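Local coordinates for protein regulator of nonsense transcripts 2 (Homo sapiens, PDB 4CEK) that takes part in nonsense-mediated mRNA decay, probably by bridging UPF1 and UPF3 proteins, and contributes here its second MIF4G domain, an all-helical module, at residues M139-N144 against A177-C182; A149-L154 against S184-D189; R156-V161 against A173-T178. All coordinates share one frame; numbering follows the deposited sequence.

Contact 1 of 3, residues M139-N144 against A177-C182; sequences MDFCMN and ATLHPC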
# COMPACT_ATOMS: atom_id res chain seq x y z
N MET A 139 -7.19 17.59 5.52
CA MET A 139 -7.44 19.04 5.50
C MET A 139 -6.56 19.72 6.53
O MET A 139 -5.91 20.73 6.24
CB MET A 139 -8.92 19.34 5.72
CG MET A 139 -9.78 19.08 4.49
SD MET A 139 -11.59 19.23 4.65
CE MET A 139 -12.00 17.88 5.75
N ASP A 140 -6.48 19.13 7.71
CA ASP A 140 -5.65 19.65 8.79
C ASP A 140 -4.18 19.77 8.37
O ASP A 140 -3.53 20.79 8.61
CB ASP A 140 -5.81 18.76 10.04
CG ASP A 140 -5.07 19.28 11.25
OD1 ASP A 140 -4.69 20.47 11.25
OD2 ASP A 140 -4.88 18.50 12.22
N PHE A 141 -3.65 18.72 7.76
CA PHE A 141 -2.24 18.71 7.35
C PHE A 141 -2.00 19.74 6.24
O PHE A 141 -1.03 20.49 6.26
CB PHE A 141 -1.84 17.31 6.85
CG PHE A 141 -0.39 17.20 6.57
CD1 PHE A 141 0.10 17.55 5.34
CD2 PHE A 141 0.50 16.83 7.57
CE1 PHE A 141 1.47 17.51 5.08
CE2 PHE A 141 1.86 16.79 7.31
CZ PHE A 141 2.34 17.12 6.05
N CYS A 142 -2.89 19.75 5.28
CA CYS A 142 -2.75 20.59 4.10
C CYS A 142 -2.80 22.10 4.42
O CYS A 142 -2.27 22.92 3.68
CB CYS A 142 -3.85 20.21 3.10
SG CYS A 142 -3.46 20.56 1.38
N MET A 143 -3.41 22.45 5.55
CA MET A 143 -3.67 23.84 5.90
C MET A 143 -2.81 24.41 7.01
O MET A 143 -2.65 25.62 7.08
CB MET A 143 -5.13 23.99 6.32
CG MET A 143 -6.09 24.02 5.15
SD MET A 143 -7.24 25.38 5.35
CE MET A 143 -6.15 26.80 5.49
N ASN A 144 -2.28 23.56 7.90
CA ASN A 144 -1.51 24.04 9.05
C ASN A 144 -0.08 23.52 9.15
O ASN A 144 0.69 23.99 10.01
CB ASN A 144 -2.26 23.70 10.33
CG ASN A 144 -3.74 23.97 10.22
OD1 ASN A 144 -4.15 24.95 9.60
ND2 ASN A 144 -4.56 23.10 10.78
N ALA A 177 -3.60 9.60 -1.51
CA ALA A 177 -4.21 9.92 -2.80
C ALA A 177 -4.96 11.25 -2.75
O ALA A 177 -5.15 11.92 -3.77
CB ALA A 177 -5.14 8.81 -3.23
N THR A 178 -5.42 11.61 -1.56
CA THR A 178 -6.16 12.86 -1.37
C THR A 178 -5.19 14.07 -1.38
O THR A 178 -5.52 15.13 -1.89
CB THR A 178 -6.97 12.82 -0.06
OG1 THR A 178 -7.93 11.75 -0.13
CG2 THR A 178 -7.69 14.12 0.14
N LEU A 179 -4.00 13.89 -0.82
CA LEU A 179 -2.96 14.88 -0.84
C LEU A 179 -2.29 15.05 -2.21
O LEU A 179 -1.80 16.13 -2.53
CB LEU A 179 -1.91 14.53 0.22
CG LEU A 179 -2.44 14.63 1.66
CD1 LEU A 179 -1.38 14.25 2.68
CD2 LEU A 179 -2.93 16.05 1.90
N HIS A 180 -2.29 14.01 -3.02
CA HIS A 180 -1.43 13.96 -4.22
C HIS A 180 -1.60 15.10 -5.20
O HIS A 180 -0.62 15.59 -5.75
CB HIS A 180 -1.64 12.63 -4.93
CG HIS A 180 -0.91 12.50 -6.24
ND1 HIS A 180 0.43 12.36 -6.31
CD2 HIS A 180 -1.38 12.50 -7.54
CE1 HIS A 180 0.79 12.25 -7.60
NE2 HIS A 180 -0.32 12.34 -8.35
N PRO A 181 -2.85 15.53 -5.44
CA PRO A 181 -3.04 16.60 -6.42
C PRO A 181 -2.45 17.97 -6.02
O PRO A 181 -2.34 18.83 -6.89
CB PRO A 181 -4.58 16.68 -6.54
CG PRO A 181 -5.04 15.30 -6.19
CD PRO A 181 -4.15 14.96 -5.02
N CYS A 182 -2.06 18.17 -4.77
CA CYS A 182 -1.44 19.41 -4.37
C CYS A 182 -0.16 19.28 -3.52
O CYS A 182 0.33 20.26 -3.00
CB CYS A 182 -2.47 20.25 -3.64
SG CYS A 182 -2.81 19.61 -2.02
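F141 and C142, in the last turn and a half of helix 131-144, make a small apolar contact with L179 of helix 169-179 and with C182. The two segments bury 150 Å² in total, counting both sides, and approach to 7.6 Å between the CA atoms of C142 and L179. L179 supplies both of its methyl branches. Its CD2 lies 4.4 Å from C142 CB, while CD1 comes within 4.5 Å of F141 CD1, meeting the phenyl ring obliquely. These are loose van der Waals contacts, and a branched leucine suits the place because one residue can serve two neighbours at once. The remaining link is between sulfurs: C142 SG and C182 SG stand 3.6 Å apart, touching but much too far apart for a disulfide, so the cysteines behave as small apolar groups. Their torsions differ. C142 carries SG anti to its own backbone N (chi1 -155°), whereas in C182 the sulfur sits between N and the carbonyl carbon (chi1 73°), which turns it back to meet its partner. C182 is positioned by a backbone bond from its N to L179 O, 3.0 Å long, which closes the turn. On helix 131-144, N144 ND2 donates to D140 OD1 at 2.7 Å with a rather bent N-H...O angle of 131°, a link between side chains one turn apart. L154 of helix 148-159 touches both F141 and L179, and L24 lies against C142. Helices 131-144 and 169-179 thus pack together with helix 148-159 between them in sequence, as expected of the HEAT-like stack of antiparallel helical repeats in MIF4G domains.

Contact 2 of 3, residues A149-L154 against S184-D189; sequences ANRKKL and SDVAED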
# COMPACT_ATOMS: atom_id res chain seq x y z
N ALA A 149 10.00 19.53 5.24
CA ALA A 149 10.40 18.72 6.39
C ALA A 149 9.25 17.88 6.96
O ALA A 149 9.45 16.78 7.48
CB ALA A 149 10.98 19.60 7.49
N ASN A 150 8.05 18.45 6.90
CA ASN A 150 6.86 17.82 7.45
C ASN A 150 6.29 16.76 6.50
O ASN A 150 5.69 15.80 6.96
CB ASN A 150 5.79 18.87 7.80
CG ASN A 150 6.05 19.57 9.14
OD1 ASN A 150 7.00 19.23 9.86
ND2 ASN A 150 5.17 20.52 9.50
N ARG A 151 6.46 16.96 5.20
CA ARG A 151 6.01 15.98 4.24
C ARG A 151 6.89 14.72 4.37
O ARG A 151 6.41 13.59 4.19
CB ARG A 151 6.00 16.56 2.82
CG ARG A 151 4.96 17.65 2.66
CD ARG A 151 4.63 17.99 1.20
NE ARG A 151 5.80 18.55 0.51
CZ ARG A 151 6.32 19.77 0.72
NH1 ARG A 151 5.79 20.61 1.61
NH2 ARG A 151 7.39 20.14 0.04
N LYS A 152 8.16 14.90 4.73
CA LYS A 152 9.07 13.77 4.88
C LYS A 152 8.72 12.99 6.13
O LYS A 152 8.85 11.77 6.16
CB LYS A 152 10.53 14.23 4.99
CG LYS A 152 11.29 14.34 3.69
CD LYS A 152 12.78 14.58 3.94
CE LYS A 152 13.10 16.04 4.31
NZ LYS A 152 14.12 16.16 5.40
N LYS A 153 8.36 13.69 7.18
CA LYS A 153 7.93 13.04 8.40
C LYS A 153 6.62 12.29 8.18
O LYS A 153 6.46 11.21 8.70
CB LYS A 153 7.81 14.04 9.55
CG LYS A 153 9.04 14.11 10.44
CD LYS A 153 9.10 15.37 11.31
CE LYS A 153 9.27 15.04 12.81
NZ LYS A 153 10.55 14.38 13.21
N LEU A 154 5.69 12.86 7.42
CA LEU A 154 4.42 12.18 7.15
C LEU A 154 4.70 10.86 6.44
O LEU A 154 4.35 9.80 6.93
CB LEU A 154 3.51 13.03 6.26
CG LEU A 154 2.19 12.37 5.86
CD1 LEU A 154 1.47 11.75 7.06
CD2 LEU A 154 1.28 13.29 5.05
N SER A 184 2.16 16.12 -4.62
CA SER A 184 2.42 14.80 -5.16
C SER A 184 3.57 14.03 -4.46
O SER A 184 3.48 12.81 -4.35
CB SER A 184 2.67 14.91 -6.68
OG SER A 184 3.92 15.50 -6.94
N ASP A 185 4.63 14.73 -3.99
CA ASP A 185 5.86 14.10 -3.41
C ASP A 185 5.65 13.15 -2.22
O ASP A 185 6.51 12.34 -1.88
CB ASP A 185 6.85 15.17 -2.99
CG ASP A 185 6.24 16.17 -2.04
OD1 ASP A 185 5.06 16.54 -2.28
OD2 ASP A 185 6.94 16.57 -1.08
N VAL A 186 4.52 13.26 -1.57
CA VAL A 186 4.18 12.30 -0.56
C VAL A 186 3.97 10.93 -1.23
O VAL A 186 4.56 9.93 -0.79
CB VAL A 186 2.93 12.73 0.18
CG1 VAL A 186 2.47 11.59 1.08
CG2 VAL A 186 3.24 14.03 0.94
N ALA A 187 3.18 10.90 -2.30
CA ALA A 187 2.94 9.67 -3.07
C ALA A 187 4.27 9.12 -3.61
O ALA A 187 4.59 7.94 -3.42
CB ALA A 187 1.97 9.93 -4.21
N GLU A 188 5.07 10.00 -4.20
CA GLU A 188 6.29 9.59 -4.87
C GLU A 188 7.21 8.90 -3.89
O GLU A 188 7.81 7.91 -4.23
CB GLU A 188 7.07 10.78 -5.43
CG GLU A 188 6.29 11.93 -6.06
CD GLU A 188 5.79 11.60 -7.43
OE1 GLU A 188 6.01 10.43 -7.85
OE2 GLU A 188 5.18 12.51 -8.07
N ASP A 189 7.39 9.47 -2.71
CA ASP A 189 8.36 8.97 -1.75
C ASP A 189 7.88 7.65 -1.15
O ASP A 189 8.67 6.71 -1.03
CB ASP A 189 8.60 9.97 -0.60
CG ASP A 189 9.61 11.09 -0.94
OD1 ASP A 189 9.93 11.30 -2.12
OD2 ASP A 189 10.07 11.76 0.02
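Two torsions bring R151 and D185 together: the arginine chain bends at chi3 (-64°), swinging its guanidinium round toward helix 185-203, and D185 places CG between its backbone N and carbonyl carbon (chi1 55°), which directs the carboxylate back at R151. The side chains cross at about a right angle. R151 NE donates to D185 OD2 at 2.8 Å, and the N-H...O angle of 164° makes the bond nearly straight. OD2 lies almost in the guanidinium plane and accepts through its syn lone pair, on the side of its sister oxygen, although the planes of the two charged groups are steeply inclined to each other. The salt bridge is therefore single-pronged, made through NE alone, with R151 CD lying 3.5 Å from D185 OD2 beside it. R151 NH1 is used elsewhere, bonding N146 OD1, so the one guanidinium bonds two partners. Beneath the charges the contact turns apolar. V186 CG2 rests 4.2 Å from R151 CB, and V186 CG1 reaches L154 CD2 at 4.5 Å. Valine suits this place, its two methyls addressing two residues one turn apart on helix 148-159; V155 also touches it. The CA atoms of R151 and V186 come within 6.3 Å, and the helix axes approach to 9.7 Å. A leucine in place of R151 would probably leave the D185 carboxylate without its charged mate and N146 OD1 without the NH1 donor. Since D185 stands near the beginning of its helix, its negative charge may also be favoured by the helix dipole; the salt bridge itself lies at the margin of an apolar patch, so that charge pairing and hydrophobic packing join the same two helices.

Contact 3 of 3, residues R156-V161 against A173-T178; sequences RALFIV and ARLVAT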
# COMPACT_ATOMS: atom_id res chain seq x y z
N ARG A 156 7.22 9.05 6.28
CA ARG A 156 7.90 8.07 7.11
C ARG A 156 6.99 7.47 8.17
O ARG A 156 7.11 6.29 8.51
CB ARG A 156 9.15 8.69 7.74
CG ARG A 156 10.23 9.02 6.73
CD ARG A 156 11.39 9.78 7.38
NE ARG A 156 12.19 10.49 6.39
CZ ARG A 156 13.39 11.03 6.61
NH1 ARG A 156 13.97 10.97 7.80
NH2 ARG A 156 14.02 11.65 5.63
N ALA A 157 6.06 8.27 8.69
CA ALA A 157 5.07 7.75 9.64
C ALA A 157 4.07 6.83 8.94
O ALA A 157 3.67 5.83 9.51
CB ALA A 157 4.34 8.86 10.37
N LEU A 158 3.66 7.18 7.73
CA LEU A 158 2.82 6.28 6.93
C LEU A 158 3.54 4.93 6.67
O LEU A 158 2.93 3.89 6.78
CB LEU A 158 2.43 6.94 5.63
CG LEU A 158 1.64 8.23 5.78
CD1 LEU A 158 1.18 8.74 4.43
CD2 LEU A 158 0.44 7.97 6.68
N PHE A 159 4.84 4.96 6.39
CA PHE A 159 5.57 3.75 5.98
C PHE A 159 5.77 2.78 7.14
O PHE A 159 5.81 1.56 6.94
CB PHE A 159 6.92 4.14 5.35
CG PHE A 159 7.78 2.96 4.97
CD1 PHE A 159 7.57 2.30 3.76
CD2 PHE A 159 8.79 2.52 5.80
CE1 PHE A 159 8.37 1.23 3.38
CE2 PHE A 159 9.59 1.46 5.44
CZ PHE A 159 9.39 0.80 4.21
N ILE A 160 5.92 3.30 8.36
CA ILE A 160 6.09 2.41 9.51
C ILE A 160 4.77 2.02 10.17
O ILE A 160 4.79 1.65 11.32
CB ILE A 160 7.07 2.94 10.61
CG1 ILE A 160 6.59 4.25 11.22
CG2 ILE A 160 8.48 3.09 10.06
CD1 ILE A 160 7.52 4.80 12.28
N VAL A 161 3.63 2.08 9.46
CA VAL A 161 2.41 1.40 9.94
C VAL A 161 2.79 0.05 10.55
O VAL A 161 3.50 -0.72 9.92
CB VAL A 161 1.37 1.05 8.85
CG1 VAL A 161 0.14 1.91 8.97
CG2 VAL A 161 1.94 1.08 7.44
N ALA A 173 -3.76 4.87 2.51
CA ALA A 173 -3.77 5.08 1.08
C ALA A 173 -4.69 6.23 0.65
O ALA A 173 -4.40 6.94 -0.31
CB ALA A 173 -4.15 3.79 0.33
N ARG A 174 -5.85 6.36 1.30
CA ARG A 174 -6.78 7.45 0.95
C ARG A 174 -6.14 8.83 1.21
O ARG A 174 -6.23 9.72 0.37
CB ARG A 174 -8.11 7.35 1.73
CG ARG A 174 -9.27 8.04 1.01
CD ARG A 174 -10.57 7.89 1.76
NE ARG A 174 -11.46 9.05 1.60
CZ ARG A 174 -12.36 9.24 0.63
NH1 ARG A 174 -12.53 8.34 -0.32
NH2 ARG A 174 -13.10 10.34 0.61
N LEU A 175 -5.51 8.98 2.37
CA LEU A 175 -4.75 10.18 2.73
C LEU A 175 -3.80 10.55 1.59
O LEU A 175 -3.90 11.63 1.03
CB LEU A 175 -3.94 9.94 4.02
CG LEU A 175 -3.28 11.17 4.67
CD1 LEU A 175 -4.31 12.28 4.93
CD2 LEU A 175 -2.62 10.74 5.96
N VAL A 176 -2.93 9.59 1.22
CA VAL A 176 -1.91 9.83 0.22
C VAL A 176 -2.54 10.27 -1.09
O VAL A 176 -2.09 11.23 -1.69
CB VAL A 176 -1.02 8.59 0.02
CG1 VAL A 176 -0.19 8.75 -1.25
CG2 VAL A 176 -0.15 8.35 1.25
N ALA A 177 -3.60 9.60 -1.51
CA ALA A 177 -4.21 9.92 -2.80
C ALA A 177 -4.96 11.25 -2.75
O ALA A 177 -5.15 11.92 -3.77
CB ALA A 177 -5.14 8.81 -3.23
N THR A 178 -5.42 11.61 -1.56
CA THR A 178 -6.16 12.86 -1.37
C THR A 178 -5.19 14.07 -1.38
O THR A 178 -5.52 15.13 -1.89
CB THR A 178 -6.97 12.82 -0.06
OG1 THR A 178 -7.93 11.75 -0.13
CG2 THR A 178 -7.69 14.12 0.14
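L158 joins L175 and V176 across a helical hairpin of the MIF4G fold: helix 148-159 ends, a connecting loop follows, and helix 169-179 comes back in a broadly opposing direction. The nearest CA atoms, those of L158 and A173, are 8.9 Å apart, so long side chains must span the gap. L158 does this with both of its methyls. CD1 meets V176 CG2 at 3.5 Å, a tight carbon-carbon approach in which the two side chains slide past each other in opposite directions. CD2 reaches L175 CD2 at 4.2 Å, and there the leucines cross at about a right angle. In V176, CG2 lies beside the backbone N while CG1 stands anti to it (chi1 167°), which leaves CG2 as the branch facing L158. All three residues are buried, and with 107 Å² covered on both sides together the patch is small, held by dispersion and the hydrophobic effect. Polar groups serve helix 169-179 itself. T178 OG1 donates to R174 O at 2.7 Å, approaching from above the carbonyl plane; the same oxygen accepts the backbone N of T178 at 2.8 Å. A threonine suits a buried helical position because its hydroxyl can return to the preceding turn in this way. R174 points elsewhere, forming a salt bridge with D135 and bonds to the backbone oxygens of N16, F17 and N20, a fitting use of a long, multiply donating side chain. Around the contact, L175 leans on I134 and A138 of helix 131-144, and A173 packs against E222 and L223 of helix 210-225, placing helix 169-179 among helices 131-144, 148-159 and 210-225 in a fold without strands.

The three contacts form one continuous stretch of packing, with no ligand involved. Contacts 2 and 3 have centres about 9 Å apart and both use helix 148-159; they meet where V186 CG1 lies 4.2 Å from V176 CG2, and contact 3 is nested in the loop that contact 2 closes. Contact 1, its centre about 11 Å from that of contact 2, alternates with it along the chain and touches it through L179 CD1 and L154 CD2 at 3.7 Å. Contacts 1 and 3 lie about 12 Å apart between centres; their segments overlap at A177 and T178, and both draw on helix 169-179, contact 1 through L179 and contact 3 through L175 and V176.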